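Local coordinates for siderophore periplasmic binding protein (Thermobifida fusca, PDB 5DH0) that probably binds the iron-loaded siderophore fuscachelin outside the membrane and delivers it to an uptake transporter, at residues Gly143-Thr148 and Gly208-Thr213; Glu150-Arg153 and Glu159-Glu162. One frame throughout, in Å; residues are numbered along the deposited sequence.

Contact 1: residues Gly143-Thr148 and Gly208-Thr213; sequences GLRNMT and GEILHT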
ATOM      1  N   GLY A 143      -0.400 -20.390  15.169  1.00 34.32           N
ATOM      2  CA  GLY A 143       0.045 -21.075  16.373  1.00 33.87           C
ATOM      3  C   GLY A 143      -1.061 -21.311  17.397  1.00 36.24           C
ATOM      4  O   GLY A 143      -1.098 -22.346  18.065  1.00 37.66           O
ATOM      5  N   LEU A 144      -1.965 -20.342  17.506  1.00 33.27           N
ATOM      6  CA  LEU A 144      -3.096 -20.388  18.428  1.00 34.18           C
ATOM      7  C   LEU A 144      -4.108 -21.478  18.087  1.00 36.55           C
ATOM      8  O   LEU A 144      -4.373 -22.372  18.901  1.00 32.18           O
ATOM      9  CB  LEU A 144      -3.813 -19.034  18.438  1.00 32.97           C
ATOM     10  CG  LEU A 144      -3.409 -18.012  19.496  1.00 40.38           C
ATOM     11  CD1 LEU A 144      -4.178 -16.698  19.295  1.00 37.07           C
ATOM     12  CD2 LEU A 144      -3.691 -18.586  20.876  1.00 43.44           C
ATOM     13  N   ARG A 145      -4.681 -21.403  16.884  1.00 31.81           N
ATOM     14  CA  ARG A 145      -5.753 -22.314  16.529  1.00 28.51           C
ATOM     15  C   ARG A 145      -5.200 -23.737  16.410  1.00 33.17           C
ATOM     16  O   ARG A 145      -5.939 -24.713  16.592  1.00 30.62           O
ATOM     17  CB  ARG A 145      -6.456 -21.865  15.245  1.00 29.39           C
ATOM     18  CG  ARG A 145      -5.565 -21.708  14.024  1.00 34.91           C
ATOM     19  CD  ARG A 145      -6.365 -21.109  12.862  1.00 36.16           C
ATOM     20  NE  ARG A 145      -5.518 -20.806  11.711  1.00 39.35           N
ATOM     21  CZ  ARG A 145      -4.966 -19.619  11.481  1.00 42.43           C
ATOM     22  NH1 ARG A 145      -5.178 -18.600  12.310  1.00 50.63           N
ATOM     23  NH2 ARG A 145      -4.209 -19.449  10.409  1.00 51.13           N
ATOM     24  N   ASN A 146      -3.896 -23.859  16.167  1.00 33.53           N
ATOM     25  CA  ASN A 146      -3.275 -25.184  16.147  1.00 37.30           C
ATOM     26  C   ASN A 146      -3.019 -25.741  17.561  1.00 37.59           C
ATOM     27  O   ASN A 146      -3.098 -26.952  17.788  1.00 36.40           O
ATOM     28  CB  ASN A 146      -1.975 -25.163  15.330  1.00 35.12           C
ATOM     29  CG  ASN A 146      -2.226 -25.385  13.841  1.00 37.40           C
ATOM     30  OD1 ASN A 146      -2.679 -26.461  13.438  1.00 39.27           O
ATOM     31  ND2 ASN A 146      -1.951 -24.361  13.016  1.00 31.39           N
ATOM     32  N   MET A 147      -2.729 -24.863  18.512  1.00 38.93           N
ATOM     33  CA  MET A 147      -2.575 -25.283  19.905  1.00 36.62           C
ATOM     34  C   MET A 147      -3.916 -25.758  20.486  1.00 36.32           C
ATOM     35  O   MET A 147      -3.968 -26.752  21.211  1.00 36.04           O
ATOM     36  CB  MET A 147      -1.979 -24.143  20.743  1.00 31.99           C
ATOM     37  CG  MET A 147      -1.952 -24.395  22.249  1.00 38.57           C
ATOM     38  SD  MET A 147      -3.415 -23.722  23.092  1.00 27.22           S
ATOM     39  CE  MET A 147      -3.294 -22.001  22.626  1.00 38.25           C
ATOM     40  N   THR A 148      -5.006 -25.066  20.168  1.00 34.90           N
ATOM     41  CA  THR A 148      -6.287 -25.472  20.732  1.00 36.94           C
ATOM     42  C   THR A 148      -6.803 -26.713  20.019  1.00 34.60           C
ATOM     43  O   THR A 148      -7.608 -27.457  20.578  1.00 33.34           O
ATOM     44  CB  THR A 148      -7.372 -24.365  20.662  1.00 33.34           C
ATOM     45  OG1 THR A 148      -7.511 -23.910  19.312  1.00 35.52           O
ATOM     46  CG2 THR A 148      -7.028 -23.206  21.567  1.00 29.93           C
ATOM     47  N   GLY A 208      -5.742 -10.179  11.328  1.00 26.63           N
ATOM     48  CA  GLY A 208      -4.796  -9.708  10.327  1.00 27.85           C
ATOM     49  C   GLY A 208      -4.074 -10.880   9.661  1.00 30.58           C
ATOM     50  O   GLY A 208      -3.783 -10.867   8.467  1.00 29.44           O
ATOM     51  N   GLU A 209      -3.781 -11.899  10.459  1.00 28.67           N
ATOM     52  CA  GLU A 209      -3.123 -13.083   9.968  1.00 33.36           C
ATOM     53  C   GLU A 209      -4.062 -13.882   9.060  1.00 36.62           C
ATOM     54  O   GLU A 209      -3.618 -14.454   8.068  1.00 36.46           O
ATOM     55  CB  GLU A 209      -2.625 -13.942  11.126  1.00 33.22           C
ATOM     56  CG  GLU A 209      -1.562 -14.935  10.703  1.00 37.22           C
ATOM     57  CD  GLU A 209      -2.128 -16.331  10.415  1.00 47.72           C
ATOM     58  OE1 GLU A 209      -3.365 -16.502  10.527  1.00 40.38           O
ATOM     59  OE2 GLU A 209      -1.335 -17.255  10.079  1.00 53.14           O
ATOM     60  N   ILE A 210      -5.356 -13.891   9.377  1.00 30.80           N
ATOM     61  CA  ILE A 210      -6.318 -14.592   8.531  1.00 34.52           C
ATOM     62  C   ILE A 210      -6.518 -13.885   7.203  1.00 31.81           C
ATOM     63  O   ILE A 210      -6.565 -14.531   6.155  1.00 32.57           O
ATOM     64  CB  ILE A 210      -7.667 -14.774   9.238  1.00 33.23           C
ATOM     65  CG1 ILE A 210      -7.508 -15.835  10.319  1.00 34.80           C
ATOM     66  CG2 ILE A 210      -8.716 -15.263   8.254  1.00 27.91           C
ATOM     67  CD1 ILE A 210      -8.565 -15.784  11.351  1.00 39.25           C
ATOM     68  N   LEU A 211      -6.602 -12.561   7.231  1.00 32.57           N
ATOM     69  CA  LEU A 211      -6.637 -11.798   5.989  1.00 33.64           C
ATOM     70  C   LEU A 211      -5.380 -12.083   5.170  1.00 35.87           C
ATOM     71  O   LEU A 211      -5.455 -12.266   3.954  1.00 35.35           O
ATOM     72  CB  LEU A 211      -6.763 -10.303   6.265  1.00 35.77           C
ATOM     73  CG  LEU A 211      -8.176  -9.823   6.588  1.00 36.84           C
ATOM     74  CD1 LEU A 211      -8.120  -8.522   7.369  1.00 35.35           C
ATOM     75  CD2 LEU A 211      -8.961  -9.641   5.298  1.00 36.33           C
ATOM     76  N   HIS A 212      -4.230 -12.126   5.837  1.00 33.13           N
ATOM     77  CA  HIS A 212      -2.976 -12.402   5.151  1.00 32.89           C
ATOM     78  C   HIS A 212      -2.982 -13.828   4.560  1.00 36.49           C
ATOM     79  O   HIS A 212      -2.671 -14.021   3.391  1.00 34.38           O
ATOM     80  CB  HIS A 212      -1.800 -12.210   6.104  1.00 28.20           C
ATOM     81  CG  HIS A 212      -0.459 -12.380   5.457  1.00 35.48           C
ATOM     82  ND1 HIS A 212       0.011 -11.532   4.472  1.00 35.91           N
ATOM     83  CD2 HIS A 212       0.521 -13.295   5.663  1.00 34.84           C
ATOM     84  CE1 HIS A 212       1.218 -11.919   4.099  1.00 35.68           C
ATOM     85  NE2 HIS A 212       1.550 -12.990   4.802  1.00 35.07           N
ATOM     86  N   THR A 213      -3.363 -14.813   5.365  1.00 34.12           N
ATOM     87  CA  THR A 213      -3.429 -16.202   4.923  1.00 35.67           C
ATOM     88  C   THR A 213      -4.335 -16.371   3.690  1.00 36.51           C
ATOM     89  O   THR A 213      -4.106 -17.209   2.841  1.00 38.75           O
ATOM     90  CB  THR A 213      -3.924 -17.083   6.074  1.00 38.55           C
ATOM     91  OG1 THR A 213      -2.989 -16.997   7.156  1.00 40.95           O
ATOM     92  CG2 THR A 213      -4.073 -18.530   5.653  1.00 34.73           C
TER
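A salt bridge between Arg-145 and Glu-209 joins the two lobes of this periplasmic binding protein, linking helix 142-154 of the N-terminal lobe to helix 206-213 of the C-terminal lobe. The short helical segments remain 12.7 Å apart at their axes and run nearly perpendicular, 99° between their directions, too distant for small side chains to meet. Arginine suits the place because its long chain can cover that distance. A chi1 of 57° tucks CG of Arg-145 in beside both backbone neighbours of CA, and from there the chain runs straight out to NE, carrying the guanidinium across.

Its end then grips a single oxygen. NH2 of Arg-145 donates to OE1 of Glu-209 at 3.1 Å, reaching the syn lone pair of that oxygen, whereas NH1 of Arg-145 reaches the same OE1 of Glu-209 at 3.3 Å from above the carboxylate plane. The oxygen lies in the guanidinium plane, at its edge. Because both nitrogens take one oxygen, this is not the side-by-side pairing in which each has its own; the two flat groups are turned 48° against each other. Glutamate supplies the charge and enough length to meet the arginine.

In the bilobal fold of this solute-binding family the cleft between the lobes receives the ligand, and the bridge probably lies at that cleft, between facing helices. Phe-168 of helix 158-178 and Tyr-292 of helix 292-307 also touch Arg-145. CG1 of Ile-210 lies obliquely beside the guanidinium, 4.1 Å from NH1 of Arg-145, and Ile-210 packs also on Val-298 and Leu-299. One turn after Glu-209, OG1 of Thr-213 donates to O of Glu-209 at 2.8 Å, on the opposite face of that carbonyl from the backbone N of Thr-213.

Contact 2: residues Glu150-Arg153 and Glu159-Glu162; sequences ELSR and ERAE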
ATOM      1  N   GLU A 150      -4.823 -29.199  19.417  1.00 34.80           N
ATOM      2  CA  GLU A 150      -4.184 -30.260  20.203  1.00 38.59           C
ATOM      3  C   GLU A 150      -4.906 -30.553  21.512  1.00 40.60           C
ATOM      4  O   GLU A 150      -5.073 -31.714  21.899  1.00 40.82           O
ATOM      5  CB  GLU A 150      -2.720 -29.909  20.514  1.00 42.80           C
ATOM      6  CG  GLU A 150      -1.818 -29.918  19.301  1.00 47.23           C
ATOM      7  CD  GLU A 150      -1.863 -31.246  18.574  1.00 53.13           C
ATOM      8  OE1 GLU A 150      -2.151 -32.281  19.225  1.00 56.63           O
ATOM      9  OE2 GLU A 150      -1.631 -31.253  17.345  1.00 55.42           O
ATOM     10  N   LEU A 151      -5.315 -29.499  22.209  1.00 38.38           N
ATOM     11  CA  LEU A 151      -6.063 -29.669  23.445  1.00 39.43           C
ATOM     12  C   LEU A 151      -7.377 -30.388  23.144  1.00 40.73           C
ATOM     13  O   LEU A 151      -7.841 -31.210  23.944  1.00 41.52           O
ATOM     14  CB  LEU A 151      -6.306 -28.314  24.116  1.00 35.14           C
ATOM     15  CG  LEU A 151      -5.006 -27.693  24.640  1.00 37.91           C
ATOM     16  CD1 LEU A 151      -5.264 -26.326  25.278  1.00 33.71           C
ATOM     17  CD2 LEU A 151      -4.319 -28.632  25.619  1.00 35.64           C
ATOM     18  N   SER A 152      -7.960 -30.094  21.979  1.00 34.82           N
ATOM     19  CA  SER A 152      -9.203 -30.729  21.571  1.00 38.02           C
ATOM     20  C   SER A 152      -9.037 -32.238  21.439  1.00 43.35           C
ATOM     21  O   SER A 152      -9.913 -33.014  21.846  1.00 44.82           O
ATOM     22  CB  SER A 152      -9.695 -30.153  20.257  1.00 35.45           C
ATOM     23  OG  SER A 152     -10.269 -28.882  20.455  1.00 37.24           O
ATOM     24  N   ARG A 153      -7.912 -32.655  20.869  1.00 40.11           N
ATOM     25  CA  ARG A 153      -7.668 -34.073  20.688  1.00 42.83           C
ATOM     26  C   ARG A 153      -7.560 -34.726  22.065  1.00 41.11           C
ATOM     27  O   ARG A 153      -8.136 -35.783  22.311  1.00 42.52           O
ATOM     28  CB  ARG A 153      -6.406 -34.310  19.850  1.00 37.04           C
ATOM     29  CG  ARG A 153      -6.599 -34.009  18.378  1.00 39.89           C
ATOM     30  CD  ARG A 153      -5.303 -34.145  17.624  1.00 42.58           C
ATOM     31  NE  ARG A 153      -5.465 -33.841  16.208  1.00 47.14           N
ATOM     32  CZ  ARG A 153      -4.531 -33.256  15.467  1.00 49.01           C
ATOM     33  NH1 ARG A 153      -3.376 -32.911  16.022  1.00 53.32           N
ATOM     34  NH2 ARG A 153      -4.750 -33.002  14.184  1.00 53.75           N
ATOM     35  N   GLU A 159     -12.042 -35.230  16.526  1.00 43.22           N
ATOM     36  CA  GLU A 159     -12.661 -35.327  15.212  1.00 44.32           C
ATOM     37  C   GLU A 159     -13.429 -34.075  14.783  1.00 44.65           C
ATOM     38  O   GLU A 159     -13.350 -33.679  13.613  1.00 44.26           O
ATOM     39  CB  GLU A 159     -13.579 -36.534  15.148  1.00 49.81           C
ATOM     40  CG  GLU A 159     -14.010 -36.814  13.726  1.00 65.53           C
ATOM     41  CD  GLU A 159     -14.954 -37.994  13.613  1.00 77.24           C
ATOM     42  OE1 GLU A 159     -14.641 -39.060  14.198  1.00 78.33           O
ATOM     43  OE2 GLU A 159     -15.998 -37.851  12.927  1.00 74.96           O
ATOM     44  N   ARG A 160     -14.174 -33.455  15.700  1.00 36.97           N
ATOM     45  CA  ARG A 160     -14.812 -32.176  15.381  1.00 38.45           C
ATOM     46  C   ARG A 160     -13.771 -31.109  15.093  1.00 36.95           C
ATOM     47  O   ARG A 160     -13.889 -30.336  14.139  1.00 36.37           O
ATOM     48  CB  ARG A 160     -15.707 -31.693  16.511  1.00 42.09           C
ATOM     49  CG  ARG A 160     -16.429 -30.391  16.161  1.00 39.66           C
ATOM     50  CD  ARG A 160     -16.771 -29.595  17.406  1.00 37.02           C
ATOM     51  NE  ARG A 160     -15.575 -29.369  18.221  1.00 42.84           N
ATOM     52  CZ  ARG A 160     -14.723 -28.363  18.031  1.00 42.66           C
ATOM     53  NH1 ARG A 160     -14.941 -27.488  17.053  1.00 48.60           N
ATOM     54  NH2 ARG A 160     -13.650 -28.236  18.808  1.00 48.23           N
ATOM     55  N   ALA A 161     -12.739 -31.090  15.925  1.00 35.72           N
ATOM     56  CA  ALA A 161     -11.637 -30.165  15.750  1.00 35.47           C
ATOM     57  C   ALA A 161     -10.966 -30.321  14.385  1.00 36.51           C
ATOM     58  O   ALA A 161     -10.780 -29.348  13.657  1.00 38.86           O
ATOM     59  CB  ALA A 161     -10.640 -30.362  16.854  1.00 34.00           C
ATOM     60  N   GLU A 162     -10.610 -31.546  14.025  1.00 39.29           N
ATOM     61  CA  GLU A 162      -9.919 -31.769  12.762  1.00 36.78           C
ATOM     62  C   GLU A 162     -10.817 -31.426  11.591  1.00 35.02           C
ATOM     63  O   GLU A 162     -10.343 -30.932  10.559  1.00 35.77           O
ATOM     64  CB  GLU A 162      -9.405 -33.204  12.686  1.00 42.55           C
ATOM     65  CG  GLU A 162      -8.207 -33.428  13.638  1.00 48.69           C
ATOM     66  CD  GLU A 162      -7.750 -34.885  13.759  1.00 58.56           C
ATOM     67  OE1 GLU A 162      -8.062 -35.713  12.868  1.00 66.52           O
ATOM     68  OE2 GLU A 162      -7.063 -35.194  14.758  1.00 55.50           O
TER
HETATM   69  O   HOH W   1     -12.727 -28.955  21.763  1.00 36.39           O
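Arg-153 and Glu-162 join two consecutive helices, 142-154 and 158-178, across the short turn of a helical hairpin; the second is the long helix that continues toward the other lobe. Three charged side chains form a salt-bridge network here. NE of Arg-153 donates to OE2 of Glu-162, modelled at 2.5 Å, shorter than such a bond normally is and so of doubtful exact length. NE meets OE2 on its anti side, 21° out of the carboxylate plane, and NH2 of Arg-153 adds a weak bond to the same oxygen. The two flat groups stand 76° apart, so the carboxylate is not paired edge to edge with the guanidinium. On the other side of the arginine, NH1 of Arg-153 forms a salt bridge with OE2 of Glu-150, one turn earlier on its own helix, at 2.7 Å. NE and NH1 are thus each taken up by a carboxylate oxygen, while NH2 holds weakly to the one NE uses. An arginine, with N-H groups pointing several ways, is well fitted to serve two acids at once.

Where the segments come closest, small residues face each other: CB of Ser-152 meets CB of Ala-161 at 3.5 Å, and Leu-149 packs on Ala-161 too. The buried hydroxyl of Ser-152 lies in reach of two acceptors, the backbone O of Thr-148 and a water 2.8 Å from OG, and its one proton can serve only one at a time. Arg-160 pairs with Asp-157 through NE and with Glu-57 through NH2; the same NH2 of Arg-160 also donates to that water at 3.2 Å.

Helix 142-154 takes part in both contacts: its earlier turns supply residues 143-148 to contact 1, and its later ones residues 150-153 to contact 2. The chain then turns at once into helix 158-178, whose start holds 159-162, and only some 45 residues later, well into the C-terminal lobe, does it reach 208-213. The centres of the two contacts lie 16 Å apart, contact 1 about 8 Å and contact 2 about 17 Å from the centre of the chain. With its segments only a few residues apart on consecutive helices, contact 2 is local, fastening neighbours near the N-terminal lobe's parallel sheet, whereas contact 1 connects lobe to lobe across the likely ligand cleft.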